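Local coordinates for ankyrin repeat and SOCS BOX protein 11 (Homo sapiens, PDB 4UUC), which serves as the substrate-recognition subunit of a cullin-5 E3 ubiquitin ligase that marks proteins such as BIK for degradation, here represented by its ankyrin repeat domain, at residues T137-Y140 with V141-Y145. Sequence-based numbering, arbitrary orientation.
Sequences TPLY and VACTY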
ATOM      1  N   THR A 137       7.110  -2.809  -7.449  1.00 13.39           N
ATOM      2  CA  THR A 137       6.612  -3.864  -6.588  1.00 15.98           C
ATOM      3  C   THR A 137       6.402  -3.344  -5.169  1.00 17.12           C
ATOM      4  O   THR A 137       6.880  -2.259  -4.826  1.00 15.83           O
ATOM      5  CB  THR A 137       7.600  -5.025  -6.527  1.00 14.35           C
ATOM      6  OG1 THR A 137       8.849  -4.518  -6.048  1.00 15.63           O
ATOM      7  CG2 THR A 137       7.798  -5.663  -7.904  1.00 17.64           C
ATOM      8  N   PRO A 138       5.703  -4.121  -4.327  1.00 16.51           N
ATOM      9  CA  PRO A 138       5.583  -3.721  -2.923  1.00 14.03           C
ATOM     10  C   PRO A 138       6.943  -3.531  -2.245  1.00 16.30           C
ATOM     11  O   PRO A 138       7.109  -2.594  -1.465  1.00 16.11           O
ATOM     12  CB  PRO A 138       4.803  -4.882  -2.299  1.00 17.73           C
ATOM     13  CG  PRO A 138       3.989  -5.426  -3.432  1.00 22.23           C
ATOM     14  CD  PRO A 138       4.870  -5.299  -4.635  1.00 18.15           C
ATOM     15  N   LEU A 139       7.906  -4.396  -2.545  1.00 17.43           N
ATOM     16  CA  LEU A 139       9.233  -4.263  -1.952  1.00 15.56           C
ATOM     17  C   LEU A 139       9.890  -2.954  -2.386  1.00 13.02           C
ATOM     18  O   LEU A 139      10.529  -2.274  -1.584  1.00 14.24           O
ATOM     19  CB  LEU A 139      10.121  -5.450  -2.332  1.00 15.20           C
ATOM     20  CG  LEU A 139      11.547  -5.406  -1.780  1.00 16.01           C
ATOM     21  CD1 LEU A 139      11.556  -5.382  -0.256  1.00 16.90           C
ATOM     22  CD2 LEU A 139      12.336  -6.599  -2.310  1.00 16.05           C
ATOM     23  N   TYR A 140       9.730  -2.606  -3.657  1.00 15.01           N
ATOM     24  CA  TYR A 140      10.292  -1.370  -4.188  1.00 13.15           C
ATOM     25  C   TYR A 140       9.713  -0.140  -3.482  1.00 13.82           C
ATOM     26  O   TYR A 140      10.443   0.793  -3.142  1.00 15.91           O
ATOM     27  CB  TYR A 140      10.031  -1.287  -5.691  1.00 12.62           C
ATOM     28  CG  TYR A 140      10.666  -0.099  -6.363  1.00 18.12           C
ATOM     29  CD1 TYR A 140      11.982  -0.143  -6.800  1.00 14.61           C
ATOM     30  CD2 TYR A 140       9.944   1.065  -6.576  1.00 15.70           C
ATOM     31  CE1 TYR A 140      12.564   0.946  -7.422  1.00 15.83           C
ATOM     32  CE2 TYR A 140      10.513   2.153  -7.193  1.00 14.96           C
ATOM     33  CZ  TYR A 140      11.819   2.096  -7.615  1.00 18.59           C
ATOM     34  OH  TYR A 140      12.371   3.195  -8.225  1.00 17.72           O
ATOM     35  N   VAL A 141       8.401  -0.144  -3.274  1.00 12.53           N
ATOM     36  CA  VAL A 141       7.734   0.936  -2.560  1.00 11.20           C
ATOM     37  C   VAL A 141       8.251   1.013  -1.124  1.00 11.88           C
ATOM     38  O   VAL A 141       8.552   2.097  -0.629  1.00 15.63           O
ATOM     39  CB  VAL A 141       6.199   0.746  -2.565  1.00 17.49           C
ATOM     40  CG1 VAL A 141       5.510   1.798  -1.695  1.00 15.92           C
ATOM     41  CG2 VAL A 141       5.666   0.804  -3.996  1.00 17.23           C
ATOM     42  N   ALA A 142       8.347  -0.140  -0.466  1.00 13.93           N
ATOM     43  CA  ALA A 142       8.849  -0.207   0.905  1.00 15.17           C
ATOM     44  C   ALA A 142      10.238   0.423   1.019  1.00 16.18           C
ATOM     45  O   ALA A 142      10.526   1.147   1.976  1.00 15.87           O
ATOM     46  CB  ALA A 142       8.885  -1.658   1.386  1.00 16.48           C
ATOM     47  N   CYS A 143      11.102   0.126   0.054  1.00 13.88           N
ATOM     48  CA  CYS A 143      12.459   0.661   0.051  1.00 14.35           C
ATOM     49  C   CYS A 143      12.485   2.156  -0.258  1.00 18.06           C
ATOM     50  O   CYS A 143      13.277   2.901   0.313  1.00 16.89           O
ATOM     51  CB  CYS A 143      13.325  -0.104  -0.949  1.00 20.56           C
ATOM     52  SG  CYS A 143      13.638  -1.826  -0.469  1.00 16.37           S
ATOM     53  N   THR A 144      11.604   2.599  -1.149  1.00 13.46           N
ATOM     54  CA  THR A 144      11.518   4.014  -1.488  1.00 14.81           C
ATOM     55  C   THR A 144      11.149   4.871  -0.269  1.00 15.42           C
ATOM     56  O   THR A 144      11.649   5.987  -0.116  1.00 18.25           O
ATOM     57  CB  THR A 144      10.491   4.236  -2.604  1.00 15.96           C
ATOM     58  OG1 THR A 144      10.900   3.502  -3.763  1.00 17.74           O
ATOM     59  CG2 THR A 144      10.377   5.715  -2.958  1.00 18.55           C
ATOM     60  N   TYR A 145      10.292   4.339   0.598  1.00 16.23           N
ATOM     61  CA  TYR A 145       9.779   5.090   1.747  1.00 16.82           C
ATOM     62  C   TYR A 145      10.349   4.635   3.096  1.00 17.61           C
ATOM     63  O   TYR A 145       9.829   5.001   4.152  1.00 18.58           O
ATOM     64  CB  TYR A 145       8.253   5.014   1.748  1.00 13.98           C
ATOM     65  CG  TYR A 145       7.687   5.820   0.602  1.00 17.34           C
ATOM     66  CD1 TYR A 145       7.582   7.200   0.693  1.00 23.00           C
ATOM     67  CD2 TYR A 145       7.319   5.212  -0.590  1.00 17.67           C
ATOM     68  CE1 TYR A 145       7.093   7.950  -0.355  1.00 20.70           C
ATOM     69  CE2 TYR A 145       6.826   5.957  -1.647  1.00 21.67           C
ATOM     70  CZ  TYR A 145       6.720   7.326  -1.523  1.00 29.48           C
ATOM     71  OH  TYR A 145       6.233   8.081  -2.568  1.00 32.04           O
TER
HETATM   72  O   HOH W   1      12.022   4.950  -5.941  1.00 20.88           O
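Tyr-140 O is gripped twice by Thr-144, one helical turn on: the hydroxyl OG1 donates to it over 2.8 Å and the backbone N over 2.9 Å, from opposite faces of the carbonyl plane. The hydroxyl reaches that oxygen because chi1 of -60° sets OG1 beside the backbone N of Thr-144, pointing back down the helix; it sits well above the carbonyl plane. OG1 also lies over one face of the Tyr-140 ring, 3.7 Å from CE2, and accepts a bond from a water that donates weakly to Tyr-140 OH. That phenol has a firmer partner in Asp-168. At the other end of the helix, Thr-137 is the N-cap: its OG1 accepts from Tyr-140 N (3.2 Å), satisfying a first-turn amide, and also bonds to His-163 O. Thr-137 to Tyr-140 read TPLY, a variant of the TPLH motif that opens the first helix of an ankyrin repeat, here the fifth; Pro-138, the first helical residue, suits its place because an N-H there would have no carbonyl of the helix to bond to. Behind it Val-141 N bonds to Thr-137 O, Ala-142 N to Pro-138 O and Cys-143 N to Leu-139 O. Val-141 CG2 packs 3.4 Å from Thr-137 O, its side chain against helix 105-111. Leu-139 CD1 meets Cys-143 SG at 4.1 Å on the side turned to helices 148-156 and 180-188. Small Ala-142 fits between helices 105-111 and 148-156. Polar groups thus secure both ends of this short helix, while its apolar residues join neighbouring repeats; the second donor on Tyr-140 O would probably further polarise that carbonyl.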